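Local coordinates for protein P35 antigen (Borrelia burgdorferi, PDB 4ALY) that is an outer surface lipoprotein of the Lyme disease agent, critical to ensure infection after a tick bite, at residues K155-T169 with Q238-N252. Sequence-based numbering, arbitrary orientation.
Sequences KLSQDSNYRGLVKET and QTDVSKLNDTLRSKN. With SO4 (sulfate ion), chain C.
Helix 241-250 packs against the end of helix 143-157, the turn after it and the start of helix 163-189 in this all-helical lipoprotein; L156 and L248 interlock across this contact as knobs into holes. L156 sits among V241, L244, N245 and L248. L156 CD2 meets V241 CG2 at 3.5 Å, while L156 CD1 reaches L248 CD2. L248 in turn fits between L156, L165, V166 and T169. It meets L165 tip to tip, with L165 CG 3.8 Å from L248 CD2.

The turn contributes Y162. Its ring lies across N245, whose CB stands over the ring centre, 3.7 Å from the centroid, in a CH-pi contact. N245 CG is anti to the backbone N (chi1 -180°), which lays the amide along the CD1-CE1 side of the ring. The two planes are only 18° apart, so amide and ring stack. At the far end of the ring, Y162 OH and S242 OG share a hydrogen bond of 2.6 Å. A water donates to both Y162 O and N245 OD1, bridging the backbone of the turn to the amide. N245 ND2 donates to O4 of a sulfate ion at 3.1 Å; the ion probably comes from the crystallisation liquor.

Two basic residues lie toward the ends of the contact. K155 stretches out to give a hydrogen bond from NZ to a lone pair of Q238 O (3.2 Å), and NZ is also hydrogen-bonded to Y231 OH of helix 200-233. L165 CD1 lies over a face of the R249 guanidinium, 3.4 Å from NH2. E168 OE2 lies at the edge of that group, forming a long salt bridge.

The axes of segment 163-169, the start of helix 163-189, and helix 241-250 come within 10.7 Å at closest, with 31° between their N-to-C directions, a near-parallel crossing within the helical fold of the Borrelia BbCRASP-1 family.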
loop_
_atom_site.group_PDB
_atom_site.type_symbol
_atom_site.label_atom_id
_atom_site.label_comp_id
_atom_site.label_asym_id
_atom_site.label_seq_id
_atom_site.Cartn_x
_atom_site.Cartn_y
_atom_site.Cartn_z
ATOM N N LYS A 155 -15.856 -12.331 2.953
ATOM C CA LYS A 155 -16.927 -13.117 2.347
ATOM C C LYS A 155 -16.324 -13.845 1.144
ATOM O O LYS A 155 -16.627 -15.014 0.946
ATOM C CB LYS A 155 -18.121 -12.270 1.974
ATOM C CG LYS A 155 -18.910 -11.795 3.191
ATOM C CD LYS A 155 -20.270 -11.303 2.743
ATOM C CE LYS A 155 -21.292 -11.508 3.848
ATOM N NZ LYS A 155 -22.440 -10.624 3.560
ATOM N N LEU A 156 -15.426 -13.163 0.405
ATOM C CA LEU A 156 -14.713 -13.740 -0.722
ATOM C C LEU A 156 -13.627 -14.718 -0.285
ATOM O O LEU A 156 -13.437 -15.755 -0.905
ATOM C CB LEU A 156 -14.033 -12.647 -1.537
ATOM C CG LEU A 156 -14.888 -11.739 -2.394
ATOM C CD1 LEU A 156 -14.085 -10.552 -2.953
ATOM C CD2 LEU A 156 -15.607 -12.568 -3.495
ATOM N N SER A 157 -12.881 -14.387 0.752
ATOM C CA SER A 157 -11.786 -15.250 1.167
ATOM C C SER A 157 -12.303 -16.631 1.684
ATOM O O SER A 157 -11.608 -17.659 1.627
ATOM C CB SER A 157 -10.926 -14.513 2.194
ATOM O OG SER A 157 -9.769 -15.275 2.588
ATOM N N GLN A 158 -13.553 -16.664 2.154
ATOM C CA GLN A 158 -14.217 -17.932 2.521
ATOM C C GLN A 158 -14.408 -18.920 1.329
ATOM O O GLN A 158 -14.826 -20.084 1.496
ATOM C CB GLN A 158 -15.546 -17.606 3.220
ATOM C CG GLN A 158 -15.348 -17.065 4.638
ATOM C CD GLN A 158 -16.631 -16.775 5.386
ATOM O OE1 GLN A 158 -17.308 -15.779 5.139
ATOM N NE2 GLN A 158 -16.950 -17.616 6.327
ATOM N N ASP A 159 -14.118 -18.446 0.123
ATOM C CA ASP A 159 -14.232 -19.259 -1.050
ATOM C C ASP A 159 -12.850 -19.326 -1.673
ATOM O O ASP A 159 -12.328 -18.302 -2.126
ATOM C CB ASP A 159 -15.251 -18.627 -2.017
ATOM C CG ASP A 159 -15.567 -19.514 -3.258
ATOM O OD1 ASP A 159 -14.716 -20.239 -3.773
ATOM O OD2 ASP A 159 -16.683 -19.431 -3.782
ATOM N N SER A 160 -12.282 -20.525 -1.713
ATOM C CA SER A 160 -10.911 -20.749 -2.204
ATOM C C SER A 160 -10.736 -20.377 -3.621
ATOM O O SER A 160 -9.591 -20.129 -3.988
ATOM C CB SER A 160 -10.508 -22.241 -2.175
ATOM O OG SER A 160 -11.233 -22.927 -1.181
ATOM N N ASN A 161 -11.786 -20.394 -4.473
ATOM C CA ASN A 161 -11.572 -19.812 -5.820
ATOM C C ASN A 161 -11.417 -18.335 -5.815
ATOM O O ASN A 161 -10.864 -17.782 -6.774
ATOM C CB ASN A 161 -12.702 -20.079 -6.779
ATOM C CG ASN A 161 -12.841 -21.480 -7.003
ATOM O OD1 ASN A 161 -13.655 -22.139 -6.323
ATOM N ND2 ASN A 161 -11.898 -22.024 -7.775
ATOM N N TYR A 162 -11.934 -17.667 -4.781
ATOM C CA TYR A 162 -11.817 -16.177 -4.792
ATOM C C TYR A 162 -10.743 -15.646 -3.844
ATOM O O TYR A 162 -10.473 -14.475 -3.829
ATOM C CB TYR A 162 -13.159 -15.572 -4.488
ATOM C CG TYR A 162 -14.214 -16.069 -5.415
ATOM C CD1 TYR A 162 -13.947 -16.249 -6.787
ATOM C CD2 TYR A 162 -15.466 -16.388 -4.948
ATOM C CE1 TYR A 162 -14.924 -16.691 -7.636
ATOM C CE2 TYR A 162 -16.439 -16.871 -5.778
ATOM C CZ TYR A 162 -16.162 -16.999 -7.119
ATOM O OH TYR A 162 -17.172 -17.413 -7.962
ATOM N N ARG A 163 -10.124 -16.518 -3.067
ATOM C CA ARG A 163 -9.162 -16.068 -2.050
ATOM C C ARG A 163 -7.906 -15.469 -2.681
ATOM O O ARG A 163 -7.316 -14.512 -2.132
ATOM C CB ARG A 163 -8.797 -17.222 -1.128
ATOM C CG ARG A 163 -7.651 -16.965 -0.168
ATOM C CD ARG A 163 -7.619 -17.981 0.937
ATOM N NE ARG A 163 -8.944 -18.359 1.431
ATOM C CZ ARG A 163 -9.215 -19.592 1.911
ATOM N NH1 ARG A 163 -8.273 -20.510 1.960
ATOM N NH2 ARG A 163 -10.402 -19.926 2.347
ATOM N N GLY A 164 -7.514 -15.970 -3.856
ATOM C CA GLY A 164 -6.296 -15.474 -4.531
ATOM C C GLY A 164 -6.413 -13.996 -4.815
ATOM O O GLY A 164 -5.480 -13.196 -4.525
ATOM N N LEU A 165 -7.572 -13.594 -5.357
ATOM C CA LEU A 165 -7.733 -12.193 -5.725
ATOM C C LEU A 165 -7.707 -11.225 -4.492
ATOM O O LEU A 165 -7.130 -10.112 -4.589
ATOM C CB LEU A 165 -8.979 -12.040 -6.517
ATOM C CG LEU A 165 -9.282 -10.630 -6.959
ATOM C CD1 LEU A 165 -8.180 -10.092 -7.890
ATOM C CD2 LEU A 165 -10.624 -10.738 -7.671
ATOM N N VAL A 166 -8.235 -11.713 -3.355
ATOM C CA VAL A 166 -8.165 -11.033 -2.047
ATOM C C VAL A 166 -6.773 -10.729 -1.582
ATOM O O VAL A 166 -6.436 -9.580 -1.323
ATOM C CB VAL A 166 -8.943 -11.789 -0.957
ATOM C CG1 VAL A 166 -8.670 -11.182 0.413
ATOM C CG2 VAL A 166 -10.430 -11.782 -1.305
ATOM N N LYS A 167 -5.954 -11.762 -1.539
ATOM C CA LYS A 167 -4.539 -11.661 -1.275
ATOM C C LYS A 167 -3.887 -10.662 -2.276
ATOM O O LYS A 167 -3.345 -9.628 -1.856
ATOM C CB LYS A 167 -3.946 -13.084 -1.342
ATOM C CG LYS A 167 -2.487 -13.189 -1.017
ATOM C CD LYS A 167 -1.661 -12.985 -2.269
ATOM C CE LYS A 167 -0.179 -12.933 -1.904
ATOM N NZ LYS A 167 0.529 -12.175 -2.978
ATOM N N GLU A 168 -4.004 -10.927 -3.584
ATOM C CA GLU A 168 -3.373 -10.094 -4.633
ATOM C C GLU A 168 -3.737 -8.608 -4.320
ATOM O O GLU A 168 -2.869 -7.728 -4.185
ATOM C CB GLU A 168 -3.974 -10.527 -5.996
ATOM C CG GLU A 168 -3.161 -10.653 -7.299
ATOM C CD GLU A 168 -3.802 -11.674 -8.301
ATOM O OE1 GLU A 168 -3.731 -12.921 -8.027
ATOM O OE2 GLU A 168 -4.392 -11.272 -9.373
ATOM N N THR A 169 -5.023 -8.347 -4.172
ATOM C CA THR A 169 -5.523 -7.005 -3.909
ATOM C C THR A 169 -4.870 -6.342 -2.670
ATOM O O THR A 169 -4.454 -5.202 -2.730
ATOM C CB THR A 169 -7.037 -7.087 -3.726
ATOM O OG1 THR A 169 -7.628 -7.656 -4.921
ATOM C CG2 THR A 169 -7.611 -5.757 -3.386
ATOM N N GLN A 238 -24.130 -8.726 -1.252
ATOM C CA GLN A 238 -24.032 -9.297 0.042
ATOM C C GLN A 238 -24.380 -10.796 0.065
ATOM O O GLN A 238 -23.914 -11.508 0.911
ATOM C CB GLN A 238 -24.921 -8.514 1.023
ATOM C CG GLN A 238 -24.625 -7.015 1.111
ATOM C CD GLN A 238 -25.776 -6.182 1.749
ATOM O OE1 GLN A 238 -26.754 -6.720 2.296
ATOM N NE2 GLN A 238 -25.665 -4.861 1.650
ATOM N N THR A 239 -25.223 -11.265 -0.849
ATOM C CA THR A 239 -25.721 -12.666 -0.799
ATOM C C THR A 239 -25.165 -13.550 -1.937
ATOM O O THR A 239 -25.486 -14.707 -2.037
ATOM C CB THR A 239 -27.267 -12.684 -0.873
ATOM O OG1 THR A 239 -27.669 -11.969 -2.043
ATOM C CG2 THR A 239 -27.907 -11.982 0.341
ATOM N N ASP A 240 -24.365 -12.988 -2.830
ATOM C CA ASP A 240 -23.890 -13.732 -3.975
ATOM C C ASP A 240 -22.425 -13.478 -4.126
ATOM O O ASP A 240 -22.033 -12.513 -4.757
ATOM C CB ASP A 240 -24.655 -13.367 -5.272
ATOM C CG ASP A 240 -24.244 -14.234 -6.464
ATOM O OD1 ASP A 240 -23.044 -14.459 -6.704
ATOM O OD2 ASP A 240 -25.113 -14.712 -7.189
ATOM N N VAL A 241 -21.612 -14.393 -3.614
ATOM C CA VAL A 241 -20.177 -14.203 -3.620
ATOM C C VAL A 241 -19.539 -14.139 -5.022
ATOM O O VAL A 241 -18.568 -13.423 -5.205
ATOM C CB VAL A 241 -19.506 -15.211 -2.664
ATOM C CG1 VAL A 241 -19.772 -16.648 -3.071
ATOM C CG2 VAL A 241 -18.016 -14.909 -2.551
ATOM N N SER A 242 -20.115 -14.807 -6.030
ATOM C CA SER A 242 -19.605 -14.660 -7.406
ATOM C C SER A 242 -19.752 -13.263 -7.897
ATOM O O SER A 242 -18.865 -12.775 -8.589
ATOM C CB SER A 242 -20.302 -15.593 -8.408
ATOM O OG SER A 242 -19.699 -16.886 -8.328
ATOM N N LYS A 243 -20.887 -12.621 -7.615
ATOM C CA LYS A 243 -21.115 -11.257 -8.120
ATOM C C LYS A 243 -20.143 -10.404 -7.322
ATOM O O LYS A 243 -19.486 -9.572 -7.891
ATOM C CB LYS A 243 -22.555 -10.785 -7.890
ATOM C CG LYS A 243 -23.619 -11.640 -8.546
ATOM C CD LYS A 243 -24.810 -10.798 -8.973
ATOM C CE LYS A 243 -25.571 -11.404 -10.167
ATOM N NZ LYS A 243 -26.695 -12.240 -9.681
ATOM N N LEU A 244 -19.964 -10.725 -6.023
ATOM C CA LEU A 244 -19.056 -9.960 -5.185
ATOM C C LEU A 244 -17.667 -10.067 -5.821
ATOM O O LEU A 244 -17.005 -9.039 -6.047
ATOM C CB LEU A 244 -19.096 -10.368 -3.707
ATOM C CG LEU A 244 -18.104 -9.573 -2.838
ATOM C CD1 LEU A 244 -18.318 -8.038 -2.996
ATOM C CD2 LEU A 244 -18.050 -9.997 -1.357
ATOM N N ASN A 245 -17.244 -11.304 -6.130
ATOM C CA ASN A 245 -15.993 -11.507 -6.849
ATOM C C ASN A 245 -15.858 -10.662 -8.144
ATOM O O ASN A 245 -14.820 -10.044 -8.369
ATOM C CB ASN A 245 -15.780 -12.991 -7.171
ATOM C CG ASN A 245 -14.488 -13.220 -7.915
ATOM O OD1 ASN A 245 -13.414 -13.028 -7.356
ATOM N ND2 ASN A 245 -14.589 -13.596 -9.211
ATOM N N ASP A 246 -16.888 -10.599 -8.976
ATOM C CA ASP A 246 -16.795 -9.765 -10.179
ATOM C C ASP A 246 -16.622 -8.317 -9.893
ATOM O O ASP A 246 -15.921 -7.625 -10.636
ATOM C CB ASP A 246 -18.004 -9.911 -11.096
ATOM C CG ASP A 246 -18.133 -11.318 -11.639
ATOM O OD1 ASP A 246 -17.073 -12.004 -11.818
ATOM O OD2 ASP A 246 -19.301 -11.737 -11.833
ATOM N N THR A 247 -17.259 -7.824 -8.850
ATOM C CA THR A 247 -17.043 -6.424 -8.582
ATOM C C THR A 247 -15.675 -6.044 -8.060
ATOM O O THR A 247 -15.122 -5.045 -8.499
ATOM C CB THR A 247 -18.236 -5.702 -7.961
ATOM O OG1 THR A 247 -17.787 -4.841 -6.912
ATOM C CG2 THR A 247 -19.258 -6.626 -7.549
ATOM N N LEU A 248 -15.079 -6.882 -7.230
ATOM C CA LEU A 248 -13.673 -6.706 -6.866
ATOM C C LEU A 248 -12.719 -6.697 -8.093
ATOM O O LEU A 248 -11.825 -5.835 -8.187
ATOM C CB LEU A 248 -13.261 -7.781 -5.838
ATOM C CG LEU A 248 -11.789 -7.668 -5.279
ATOM C CD1 LEU A 248 -11.543 -6.248 -4.696
ATOM C CD2 LEU A 248 -11.357 -8.788 -4.323
ATOM N N ARG A 249 -12.894 -7.675 -8.994
ATOM C CA ARG A 249 -12.182 -7.835 -10.283
ATOM C C ARG A 249 -12.297 -6.596 -11.164
ATOM O O ARG A 249 -11.342 -6.182 -11.776
ATOM C CB ARG A 249 -12.851 -8.977 -11.055
ATOM C CG ARG A 249 -12.026 -9.855 -12.006
ATOM C CD ARG A 249 -10.792 -9.220 -12.575
ATOM N NE ARG A 249 -9.469 -9.633 -12.027
ATOM C CZ ARG A 249 -9.119 -10.826 -11.556
ATOM N NH1 ARG A 249 -9.976 -11.811 -11.505
ATOM N NH2 ARG A 249 -7.898 -11.037 -11.140
ATOM N N SER A 250 -13.449 -5.960 -11.218
ATOM C CA SER A 250 -13.563 -4.827 -12.120
ATOM C C SER A 250 -12.564 -3.681 -11.853
ATOM O O SER A 250 -12.176 -2.940 -12.776
ATOM C CB SER A 250 -15.033 -4.344 -12.197
ATOM O OG SER A 250 -15.517 -3.992 -10.931
ATOM N N LYS A 251 -12.132 -3.547 -10.596
ATOM C CA LYS A 251 -11.187 -2.500 -10.193
ATOM C C LYS A 251 -9.792 -3.069 -10.073
ATOM O O LYS A 251 -8.836 -2.362 -9.715
ATOM C CB LYS A 251 -11.613 -1.894 -8.852
ATOM C CG LYS A 251 -13.034 -1.360 -8.869
ATOM C CD LYS A 251 -13.777 -1.807 -7.612
ATOM C CE LYS A 251 -15.228 -1.312 -7.561
ATOM N NZ LYS A 251 -15.432 0.064 -8.105
ATOM N N ASN A 252 -9.646 -4.355 -10.326
ATOM C CA ASN A 252 -8.338 -4.932 -10.151
ATOM C C ASN A 252 -8.117 -5.949 -11.276
ATOM O O ASN A 252 -8.206 -7.149 -11.034
ATOM C CB ASN A 252 -8.222 -5.605 -8.755
ATOM C CG ASN A 252 -8.368 -4.609 -7.584
ATOM O OD1 ASN A 252 -7.423 -3.893 -7.246
ATOM N ND2 ASN A 252 -9.534 -4.580 -6.959
HETATM S S SO4 C . -11.535 -14.186 -11.690
HETATM O O1 SO4 C . -10.288 -14.139 -10.917
HETATM O O2 SO4 C . -11.074 -14.689 -12.971
HETATM O O3 SO4 C . -12.220 -12.888 -11.904
HETATM O O4 SO4 C . -12.449 -15.108 -10.938
HETATM O O HOH W 1 -12.098 -12.263 -4.543
#